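Local atomic coordinates of mitochondrial edited mRNA stability factor 1 (Trypanosoma brucei, PDB entry 6NL1), a protein that probably acts as a Nudix-family enzyme that processes the 5' ends of mitochondrial mRNAs and helps to stabilise edited transcripts. Residues 118-123 against 241-246; 198-203 against 288-293; 217-222 against 235-240. One frame throughout, in Å; residues are numbered along the deposited sequence.

Contact 1 of 3, residues 118-123 against 241-246. With SO4 (sulfate ion), chain C.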
loop_
_atom_site.group_PDB
_atom_site.type_symbol
_atom_site.label_atom_id
_atom_site.label_comp_id
_atom_site.label_asym_id
_atom_site.label_seq_id
_atom_site.Cartn_x
_atom_site.Cartn_y
_atom_site.Cartn_z
ATOM N N MET A 118 1.210 -3.001 5.383
ATOM C CA MET A 118 0.052 -3.646 6.021
ATOM C C MET A 118 0.098 -5.158 5.823
ATOM O O MET A 118 -0.948 -5.808 5.739
ATOM C CB MET A 118 -1.277 -3.114 5.446
ATOM C CG MET A 118 -1.631 -1.658 5.798
ATOM S SD MET A 118 -1.638 -1.381 7.574
ATOM C CE MET A 118 -2.931 -2.482 8.160
ATOM N N ARG A 119 1.302 -5.715 5.716
ATOM C CA ARG A 119 1.462 -7.167 5.596
ATOM C C ARG A 119 0.800 -7.722 4.344
ATOM O O ARG A 119 0.358 -8.876 4.307
ATOM C CB ARG A 119 0.940 -7.879 6.858
ATOM C CG ARG A 119 1.781 -7.532 8.102
ATOM C CD ARG A 119 1.329 -8.308 9.352
ATOM N NE ARG A 119 1.442 -9.762 9.209
ATOM C CZ ARG A 119 2.546 -10.469 9.460
ATOM N NH1 ARG A 119 3.668 -9.865 9.849
ATOM N NH2 ARG A 119 2.528 -11.787 9.314
ATOM N N GLU A 120 0.737 -6.883 3.320
ATOM C CA GLU A 120 0.236 -7.284 2.015
ATOM C C GLU A 120 0.911 -8.562 1.513
ATOM O O GLU A 120 0.241 -9.466 1.026
ATOM C CB GLU A 120 0.460 -6.155 0.992
ATOM C CG GLU A 120 -0.439 -4.950 1.209
ATOM C CD GLU A 120 0.160 -3.897 2.137
ATOM O OE1 GLU A 120 1.153 -4.173 2.860
ATOM O OE2 GLU A 120 -0.381 -2.775 2.137
ATOM N N TRP A 121 2.238 -8.627 1.614
ATOM C CA TRP A 121 2.978 -9.776 1.088
ATOM C C TRP A 121 3.204 -10.876 2.123
ATOM O O TRP A 121 3.187 -12.055 1.783
ATOM C CB TRP A 121 4.271 -9.330 0.373
ATOM C CG TRP A 121 3.899 -8.469 -0.785
ATOM C CD1 TRP A 121 3.274 -8.872 -1.927
ATOM C CD2 TRP A 121 4.037 -7.050 -0.882
ATOM N NE1 TRP A 121 3.032 -7.797 -2.742
ATOM C CE2 TRP A 121 3.492 -6.663 -2.125
ATOM C CE3 TRP A 121 4.587 -6.067 -0.047
ATOM C CZ2 TRP A 121 3.472 -5.334 -2.553
ATOM C CZ3 TRP A 121 4.568 -4.748 -0.475
ATOM C CH2 TRP A 121 4.011 -4.393 -1.718
ATOM N N ALA A 122 3.380 -10.491 3.382
ATOM C CA ALA A 122 3.433 -11.464 4.469
ATOM C C ALA A 122 2.175 -12.344 4.485
ATOM O O ALA A 122 2.264 -13.572 4.597
ATOM C CB ALA A 122 3.616 -10.751 5.814
ATOM N N ALA A 123 1.008 -11.714 4.364
ATOM C CA ALA A 123 -0.259 -12.438 4.343
ATOM C C ALA A 123 -0.378 -13.349 3.122
ATOM O O ALA A 123 -0.930 -14.445 3.216
ATOM C CB ALA A 123 -1.451 -11.476 4.412
ATOM N N GLY A 241 -6.510 1.865 -6.620
ATOM C CA GLY A 241 -5.361 1.004 -6.806
ATOM C C GLY A 241 -4.853 0.471 -5.491
ATOM O O GLY A 241 -4.951 1.141 -4.471
ATOM N N LYS A 242 -4.318 -0.741 -5.516
ATOM C CA LYS A 242 -3.818 -1.362 -4.297
ATOM C C LYS A 242 -2.351 -1.759 -4.410
ATOM O O LYS A 242 -1.479 -0.896 -4.328
ATOM C CB LYS A 242 -4.673 -2.562 -3.917
ATOM C CG LYS A 242 -6.115 -2.221 -3.527
ATOM C CD LYS A 242 -6.828 -3.513 -3.094
ATOM C CE LYS A 242 -8.290 -3.312 -2.890
ATOM N NZ LYS A 242 -8.945 -4.591 -2.508
ATOM N N TRP A 243 -2.085 -3.053 -4.599
ATOM C CA TRP A 243 -0.712 -3.550 -4.704
ATOM C C TRP A 243 -0.565 -4.729 -5.674
ATOM O O TRP A 243 -1.542 -5.397 -6.020
ATOM C CB TRP A 243 -0.168 -3.935 -3.322
ATOM C CG TRP A 243 -0.848 -5.139 -2.718
ATOM C CD1 TRP A 243 -0.514 -6.458 -2.913
ATOM C CD2 TRP A 243 -1.981 -5.139 -1.835
ATOM N NE1 TRP A 243 -1.374 -7.272 -2.198
ATOM C CE2 TRP A 243 -2.280 -6.488 -1.532
ATOM C CE3 TRP A 243 -2.767 -4.132 -1.266
ATOM C CZ2 TRP A 243 -3.329 -6.849 -0.687
ATOM C CZ3 TRP A 243 -3.806 -4.490 -0.422
ATOM C CH2 TRP A 243 -4.085 -5.839 -0.148
ATOM N N THR A 244 0.667 -4.976 -6.108
ATOM C CA THR A 244 0.981 -6.140 -6.931
ATOM C C THR A 244 1.033 -7.413 -6.085
ATOM O O THR A 244 1.755 -7.478 -5.093
ATOM C CB THR A 244 2.361 -5.996 -7.602
ATOM O OG1 THR A 244 3.350 -5.771 -6.589
ATOM C CG2 THR A 244 2.386 -4.816 -8.584
ATOM N N LEU A 245 0.265 -8.424 -6.480
ATOM C CA LEU A 245 0.412 -9.763 -5.919
ATOM C C LEU A 245 1.751 -10.337 -6.378
ATOM O O LEU A 245 2.338 -9.865 -7.364
ATOM C CB LEU A 245 -0.738 -10.671 -6.388
ATOM C CG LEU A 245 -2.155 -10.220 -6.020
ATOM C CD1 LEU A 245 -3.206 -10.999 -6.795
ATOM C CD2 LEU A 245 -2.379 -10.363 -4.528
ATOM N N LEU A 246 2.250 -11.342 -5.671
ATOM C CA LEU A 246 3.447 -12.038 -6.131
ATOM C C LEU A 246 3.216 -12.527 -7.564
ATOM O O LEU A 246 2.138 -13.033 -7.882
ATOM C CB LEU A 246 3.776 -13.216 -5.203
ATOM C CG LEU A 246 4.165 -12.862 -3.762
ATOM C CD1 LEU A 246 4.349 -14.109 -2.917
ATOM C CD2 LEU A 246 5.430 -12.014 -3.743
HETATM S S SO4 C . -1.134 -12.460 8.502
HETATM O O1 SO4 C . -1.529 -12.876 9.848
HETATM O O2 SO4 C . -2.084 -13.009 7.538
HETATM O O3 SO4 C . -1.143 -10.999 8.409
HETATM O O4 SO4 C . 0.212 -12.957 8.214
HETATM O O HOH W 1 -0.378 -9.835 -1.741
#

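Contact 2 of 3, residues 198-203 against 288-293. With SO4 (sulfate ion), chain B.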
loop_
_atom_site.group_PDB
_atom_site.type_symbol
_atom_site.label_atom_id
_atom_site.label_comp_id
_atom_site.label_asym_id
_atom_site.label_seq_id
_atom_site.Cartn_x
_atom_site.Cartn_y
_atom_site.Cartn_z
ATOM N N PRO A 198 7.842 -5.835 -5.759
ATOM C CA PRO A 198 6.453 -5.631 -5.326
ATOM C C PRO A 198 6.267 -4.180 -4.938
ATOM O O PRO A 198 7.123 -3.620 -4.253
ATOM C CB PRO A 198 6.324 -6.521 -4.076
ATOM C CG PRO A 198 7.456 -7.482 -4.159
ATOM C CD PRO A 198 8.567 -6.744 -4.858
ATOM N N VAL A 199 5.179 -3.572 -5.387
ATOM C CA VAL A 199 4.942 -2.159 -5.128
ATOM C C VAL A 199 3.457 -1.911 -4.924
ATOM O O VAL A 199 2.633 -2.767 -5.217
ATOM C CB VAL A 199 5.402 -1.295 -6.329
ATOM C CG1 VAL A 199 6.923 -1.387 -6.524
ATOM C CG2 VAL A 199 4.662 -1.731 -7.596
ATOM N N TYR A 200 3.130 -0.737 -4.405
ATOM C CA TYR A 200 1.772 -0.230 -4.474
ATOM C C TYR A 200 1.549 0.281 -5.894
ATOM O O TYR A 200 2.488 0.718 -6.566
ATOM C CB TYR A 200 1.592 0.928 -3.491
ATOM C CG TYR A 200 1.410 0.519 -2.039
ATOM C CD1 TYR A 200 1.408 1.475 -1.025
ATOM C CD2 TYR A 200 1.203 -0.810 -1.684
ATOM C CE1 TYR A 200 1.217 1.121 0.304
ATOM C CE2 TYR A 200 1.012 -1.182 -0.354
ATOM C CZ TYR A 200 1.017 -0.211 0.634
ATOM O OH TYR A 200 0.840 -0.562 1.953
ATOM N N VAL A 201 0.310 0.225 -6.356
ATOM C CA VAL A 201 -0.035 0.774 -7.656
ATOM C C VAL A 201 -1.218 1.708 -7.520
ATOM O O VAL A 201 -2.100 1.494 -6.682
ATOM C CB VAL A 201 -0.379 -0.332 -8.698
ATOM C CG1 VAL A 201 0.853 -1.152 -9.006
ATOM C CG2 VAL A 201 -1.558 -1.226 -8.210
ATOM N N ARG A 202 -1.220 2.754 -8.335
ATOM C CA ARG A 202 -2.339 3.677 -8.384
ATOM C C ARG A 202 -2.692 3.858 -9.856
ATOM O O ARG A 202 -1.835 4.176 -10.674
ATOM C CB ARG A 202 -1.978 5.014 -7.730
ATOM C CG ARG A 202 -1.712 4.951 -6.230
ATOM C CD ARG A 202 -2.965 4.511 -5.440
ATOM N NE ARG A 202 -2.697 4.505 -4.000
ATOM C CZ ARG A 202 -2.297 3.438 -3.309
ATOM N NH1 ARG A 202 -2.110 2.268 -3.914
ATOM N NH2 ARG A 202 -2.082 3.535 -2.006
ATOM N N LEU A 203 -3.944 3.597 -10.202
ATOM C CA LEU A 203 -4.405 3.812 -11.561
ATOM C C LEU A 203 -5.257 5.065 -11.537
ATOM O O LEU A 203 -6.424 5.023 -11.157
ATOM C CB LEU A 203 -5.204 2.607 -12.091
ATOM C CG LEU A 203 -5.088 2.364 -13.604
ATOM C CD1 LEU A 203 -5.897 1.142 -14.067
ATOM C CD2 LEU A 203 -5.495 3.603 -14.389
ATOM N N VAL A 288 6.971 1.452 0.690
ATOM C CA VAL A 288 7.335 0.906 -0.614
ATOM C C VAL A 288 7.109 1.934 -1.716
ATOM O O VAL A 288 6.359 2.897 -1.537
ATOM C CB VAL A 288 6.516 -0.361 -0.945
ATOM C CG1 VAL A 288 6.815 -1.466 0.062
ATOM C CG2 VAL A 288 5.020 -0.031 -0.978
ATOM N N PRO A 289 7.758 1.727 -2.866
ATOM C CA PRO A 289 7.467 2.569 -4.027
ATOM C C PRO A 289 6.002 2.447 -4.460
ATOM O O PRO A 289 5.352 1.411 -4.301
ATOM C CB PRO A 289 8.388 2.002 -5.116
ATOM C CG PRO A 289 9.525 1.328 -4.348
ATOM C CD PRO A 289 8.825 0.744 -3.138
ATOM N N VAL A 290 5.482 3.540 -4.997
ATOM C CA VAL A 290 4.164 3.561 -5.590
ATOM C C VAL A 290 4.313 3.800 -7.096
ATOM O O VAL A 290 4.923 4.779 -7.511
ATOM C CB VAL A 290 3.306 4.684 -4.976
ATOM C CG1 VAL A 290 1.943 4.700 -5.609
ATOM C CG2 VAL A 290 3.199 4.519 -3.444
ATOM N N ARG A 291 3.765 2.895 -7.905
ATOM C CA ARG A 291 3.789 3.043 -9.357
ATOM C C ARG A 291 2.468 3.603 -9.858
ATOM O O ARG A 291 1.387 3.120 -9.496
ATOM C CB ARG A 291 4.068 1.704 -10.036
ATOM C CG ARG A 291 5.448 1.176 -9.775
ATOM C CD ARG A 291 6.125 0.832 -11.074
ATOM N NE ARG A 291 7.536 1.199 -11.064
ATOM C CZ ARG A 291 8.383 0.910 -12.043
ATOM N NH1 ARG A 291 7.956 0.251 -13.114
ATOM N NH2 ARG A 291 9.653 1.283 -11.952
ATOM N N TYR A 292 2.570 4.619 -10.699
ATOM C CA TYR A 292 1.406 5.346 -11.178
ATOM C C TYR A 292 1.084 5.029 -12.628
ATOM O O TYR A 292 1.975 4.728 -13.434
ATOM C CB TYR A 292 1.612 6.858 -10.989
ATOM C CG TYR A 292 1.509 7.260 -9.546
ATOM C CD1 TYR A 292 0.280 7.614 -8.992
ATOM C CD2 TYR A 292 2.620 7.230 -8.715
ATOM C CE1 TYR A 292 0.170 7.956 -7.652
ATOM C CE2 TYR A 292 2.521 7.573 -7.369
ATOM C CZ TYR A 292 1.293 7.931 -6.845
ATOM O OH TYR A 292 1.181 8.281 -5.514
ATOM N N PHE A 293 -0.205 5.098 -12.934
ATOM C CA PHE A 293 -0.726 4.923 -14.285
ATOM C C PHE A 293 -1.815 5.967 -14.464
ATOM O O PHE A 293 -2.384 6.434 -13.475
ATOM C CB PHE A 293 -1.337 3.524 -14.444
ATOM C CG PHE A 293 -0.355 2.404 -14.224
ATOM C CD1 PHE A 293 0.262 1.782 -15.308
ATOM C CD2 PHE A 293 -0.037 1.983 -12.930
ATOM C CE1 PHE A 293 1.174 0.748 -15.114
ATOM C CE2 PHE A 293 0.871 0.956 -12.724
ATOM C CZ PHE A 293 1.483 0.338 -13.815
HETATM S S SO4 B . -2.216 8.344 -3.924
HETATM O O1 SO4 B . -3.411 7.564 -4.211
HETATM O O2 SO4 B . -1.402 7.568 -2.990
HETATM O O3 SO4 B . -1.452 8.641 -5.130
HETATM O O4 SO4 B . -2.600 9.619 -3.322
#

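Contact 3 of 3, residues 217-222 against 235-240. With SO4 (sulfate ion), chain B.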
loop_
_atom_site.group_PDB
_atom_site.type_symbol
_atom_site.label_atom_id
_atom_site.label_comp_id
_atom_site.label_asym_id
_atom_site.label_seq_id
_atom_site.Cartn_x
_atom_site.Cartn_y
_atom_site.Cartn_z
ATOM N N TRP A 217 -9.863 13.817 -11.286
ATOM C CA TRP A 217 -9.402 12.485 -10.909
ATOM C C TRP A 217 -10.438 11.802 -10.019
ATOM O O TRP A 217 -10.990 12.418 -9.100
ATOM C CB TRP A 217 -8.061 12.577 -10.158
ATOM C CG TRP A 217 -6.989 13.253 -10.943
ATOM C CD1 TRP A 217 -6.628 14.567 -10.875
ATOM C CD2 TRP A 217 -6.150 12.652 -11.942
ATOM N NE1 TRP A 217 -5.606 14.823 -11.772
ATOM C CE2 TRP A 217 -5.296 13.664 -12.436
ATOM C CE3 TRP A 217 -6.035 11.353 -12.465
ATOM C CZ2 TRP A 217 -4.341 13.422 -13.432
ATOM C CZ3 TRP A 217 -5.085 11.112 -13.455
ATOM C CH2 TRP A 217 -4.252 12.147 -13.930
ATOM N N LEU A 218 -10.697 10.530 -10.290
ATOM C CA LEU A 218 -11.559 9.733 -9.425
ATOM C C LEU A 218 -10.833 9.416 -8.118
ATOM O O LEU A 218 -9.721 8.899 -8.132
ATOM C CB LEU A 218 -11.941 8.431 -10.124
ATOM C CG LEU A 218 -13.053 7.619 -9.466
ATOM C CD1 LEU A 218 -14.349 8.406 -9.520
ATOM C CD2 LEU A 218 -13.214 6.272 -10.157
ATOM N N MET A 219 -11.461 9.723 -6.988
ATOM C CA MET A 219 -10.839 9.473 -5.696
ATOM C C MET A 219 -11.762 8.747 -4.709
ATOM O O MET A 219 -12.984 8.859 -4.795
ATOM C CB MET A 219 -10.363 10.795 -5.096
ATOM C CG MET A 219 -9.420 11.546 -6.036
ATOM S SD MET A 219 -8.389 12.721 -5.174
ATOM C CE MET A 219 -9.584 13.519 -4.129
ATOM N N LEU A 220 -11.157 8.007 -3.779
ATOM C CA LEU A 220 -11.881 7.316 -2.716
ATOM C C LEU A 220 -11.245 7.684 -1.388
ATOM O O LEU A 220 -10.138 8.213 -1.350
ATOM C CB LEU A 220 -11.768 5.793 -2.861
ATOM C CG LEU A 220 -12.266 5.074 -4.112
ATOM C CD1 LEU A 220 -11.111 4.844 -5.068
ATOM C CD2 LEU A 220 -12.919 3.738 -3.725
ATOM N N ARG A 221 -11.938 7.377 -0.296
ATOM C CA ARG A 221 -11.368 7.549 1.033
ATOM C C ARG A 221 -11.414 6.224 1.781
ATOM O O ARG A 221 -12.482 5.737 2.134
ATOM C CB ARG A 221 -12.113 8.643 1.795
ATOM C CG ARG A 221 -11.970 10.028 1.132
ATOM C CD ARG A 221 -12.612 11.118 1.964
ATOM N NE ARG A 221 -11.842 11.421 3.172
ATOM C CZ ARG A 221 -12.329 12.137 4.180
ATOM N NH1 ARG A 221 -13.568 12.617 4.111
ATOM N NH2 ARG A 221 -11.591 12.381 5.247
ATOM N N ARG A 222 -10.244 5.638 1.994
ATOM C CA ARG A 222 -10.144 4.338 2.625
ATOM C C ARG A 222 -9.990 4.496 4.132
ATOM O O ARG A 222 -9.149 5.259 4.610
ATOM C CB ARG A 222 -8.949 3.569 2.058
ATOM C CG ARG A 222 -8.807 2.123 2.566
ATOM C CD ARG A 222 -7.444 1.558 2.171
ATOM N NE ARG A 222 -6.365 2.367 2.745
ATOM C CZ ARG A 222 -5.170 2.552 2.187
ATOM N NH1 ARG A 222 -4.868 1.987 1.020
ATOM N NH2 ARG A 222 -4.270 3.312 2.798
ATOM N N ILE A 235 -7.815 7.916 7.737
ATOM C CA ILE A 235 -8.566 7.817 6.479
ATOM C C ILE A 235 -7.698 8.307 5.326
ATOM O O ILE A 235 -7.280 9.450 5.324
ATOM C CB ILE A 235 -9.869 8.657 6.521
ATOM C CG1 ILE A 235 -10.689 8.303 7.761
ATOM C CG2 ILE A 235 -10.707 8.459 5.237
ATOM C CD1 ILE A 235 -11.994 9.093 7.893
ATOM N N SER A 236 -7.424 7.438 4.356
ATOM C CA SER A 236 -6.572 7.804 3.218
ATOM C C SER A 236 -7.406 8.257 2.019
ATOM O O SER A 236 -8.205 7.484 1.487
ATOM C CB SER A 236 -5.703 6.610 2.782
ATOM O OG SER A 236 -4.912 6.102 3.847
ATOM N N LEU A 237 -7.219 9.506 1.605
ATOM C CA LEU A 237 -7.767 9.991 0.344
ATOM C C LEU A 237 -6.831 9.495 -0.745
ATOM O O LEU A 237 -5.639 9.758 -0.694
ATOM C CB LEU A 237 -7.818 11.521 0.332
ATOM C CG LEU A 237 -8.228 12.199 -0.978
ATOM C CD1 LEU A 237 -9.707 11.959 -1.259
ATOM C CD2 LEU A 237 -7.925 13.706 -0.919
ATOM N N LYS A 238 -7.355 8.765 -1.723
ATOM C CA LYS A 238 -6.479 8.092 -2.667
ATOM C C LYS A 238 -7.078 7.994 -4.063
ATOM O O LYS A 238 -8.288 7.979 -4.227
ATOM C CB LYS A 238 -6.148 6.680 -2.152
ATOM C CG LYS A 238 -7.385 5.769 -2.017
ATOM C CD LYS A 238 -7.092 4.447 -1.271
ATOM C CE LYS A 238 -6.020 3.582 -1.937
ATOM N NZ LYS A 238 -6.362 3.187 -3.346
ATOM N N LEU A 239 -6.201 7.942 -5.064
ATOM C CA LEU A 239 -6.536 7.392 -6.370
ATOM C C LEU A 239 -6.833 5.891 -6.189
ATOM O O LEU A 239 -6.409 5.283 -5.206
ATOM C CB LEU A 239 -5.362 7.589 -7.349
ATOM C CG LEU A 239 -4.840 9.020 -7.547
ATOM C CD1 LEU A 239 -3.663 9.086 -8.546
ATOM C CD2 LEU A 239 -5.965 9.933 -8.000
ATOM N N PRO A 240 -7.583 5.296 -7.122
ATOM C CA PRO A 240 -7.846 3.852 -7.049
ATOM C C PRO A 240 -6.553 3.067 -7.182
ATOM O O PRO A 240 -5.611 3.549 -7.802
ATOM C CB PRO A 240 -8.718 3.584 -8.283
ATOM C CG PRO A 240 -9.324 4.924 -8.637
ATOM C CD PRO A 240 -8.286 5.943 -8.248
HETATM S S SO4 B . -2.216 8.344 -3.924
HETATM O O1 SO4 B . -3.411 7.564 -4.211
HETATM O O2 SO4 B . -1.402 7.568 -2.990
HETATM O O3 SO4 B . -1.452 8.641 -5.130
HETATM O O4 SO4 B . -2.600 9.619 -3.322
HETATM O O HOH W 2 -9.060 11.339 4.002
#

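Contact 1 of 3, residues 118-123 against 241-246
E120 lays the aliphatic part of its side chain over one face of the W243 indole. CG does most of the touching, 3.4 Å from the centroid of the six-membered ring, a CH-pi contact. CB lies over the five-membered-ring side, 3.7 Å from W243 CE2. The chain bends at chi2 (90°), swinging CD out of the CA-CB-CG plane and away from the ring, and the carboxylate stands 79° from the indole plane. M118 N donates to E120 OE1 at 2.8 Å, on the syn side but out of the carboxylate plane, and OE2 is hydrogen-bonded to Y200 OH. W121 meets the same indole differently. The edge of W243 is turned toward the face of W121 in an offset edge-to-face pair, with five-membered ring centroids 5.2 Å apart and planes at 78°; the two side chains run past each other in opposite directions. The W121 ring is fixed by its own N-H: NE1 donates to T244 O at 2.7 Å in a nearly straight bond, with the oxygen in the ring plane and its carbonyl aimed almost directly at the nitrogen. L246 CD2 approaches W121 CD1 at 4.2 Å. A water bridges the backbone of E120 to W243, donating to E120 O and accepting from W243 NE1 at 2.8 Å. T244 OG1 is hydrogen-bonded to V199 N. R119 turns to a sulfate, probably from the crystallisation liquor, giving NE to O3 and NH2 to O4, while A122 CB covers one guanidinium face. The contact seats the segment running into helix 120-129 on the loop before helix 250-262, and W121, beside V288, backs the GDP site. By sequence, that loop and helix probably correspond to the Nudix box, beginning at G241 and here departing from the consensus.

Contact 2 of 3, residues 198-203 against 288-293
The Y200 ring carries V288 CG2 over the centre of one face, 3.8 Å from the centroid in a CH-pi contact, and has V290 CG2 at its edge. It flanks a parallel strand pair of the mixed Nudix sheet, joined by alternating bonds such as R291 N to Y200 O at 2.9 Å and F293 N to R202 O. The Y292 ring meets a sulfate at its edge, its OH bonding O3 at 2.7 Å, and R202 CB lies obliquely beside it, 3.6 Å from Y292 CE1. The R202 guanidinium has O1 of the same sulfate at its edge, but its NE bonds to this ion are weak. F293 turns its edge to R202 O and V201 CG1. Y200, V290, R202 and Y292 share one face of the sheet; V201, L203, R291 and F293 share the other, against which helix 250-262 packs. R202, V288 and Y292 bind GDP in another structure of this protein, so the sulfate may mark an anion site. V290 CG1, anti to its backbone N (chi1 180°), reaches R202 CG at 3.7 Å. R202 NH1 donates to V201 O at 2.9 Å, with the oxygen in the guanidinium plane but the nitrogen well above the carbonyl plane.

Contact 3 of 3, residues 217-222 against 235-240
L220 and K238 form a hydrogen-bonded antiparallel pair, L220 N to K238 O and K238 N to L220 O both 2.9 Å. R222 and S236 form another, with the non-hydrogen-bonded pair R221 and L237 between them. On the R222 face, K238 CD lies over one face of the R222 guanidinium, toward NH1, which comes within 3.6 Å of K238 CE. R222 NH2 makes a weak bond of 3.0 Å to S236 OG. On the other face M219 CE presses L237 CD1 at 3.3 Å, a tight contact, and R221 CB meets I235 CG2. The L220 and P240 side chains cross at about a right angle, L220 CD1 4.0 Å from P240 CG. Second-shell groups set the polar ends: R222 NE donates to N224 OD1, N224 ND2 is hydrogen-bonded to S236 OG, and D330 forms a salt bridge with R221 NH1. K238 bends at chi3 and chi4 (-59°), bringing NZ to L239 O at 2.8 Å and to G241 O; its salt bridge to E261 probably eases the repulsion from R222 NH1, 4.8 Å from K238 NZ. L239 N binds the sulfate. This beta hairpin of the Nudix fold leads into the loop and helix 250-262 that probably correspond to the Nudix box.

Contacts 2 and 3 belong to the same mixed sheet, where strands 200-207 and 216-223 are neighbours; contact 1 ties the helix 120-129 to the loop that leaves the hairpin strand. Contact 1 is the most buried and relies on indoles and a single direct hydrogen bond, whereas the other two are partly buried and carry regular backbone bonding, parallel in contact 2 and antiparallel in contact 3. Residues 241-246 continue directly from 235-240, and K242 O bonds V201 N while P240 O bonds L203 N, so this run lies alongside the start of strand 200-207, hydrogen-bonded to it. One sulfate joins contacts 2 and 3; the sulfate of contact 1 is a different ion.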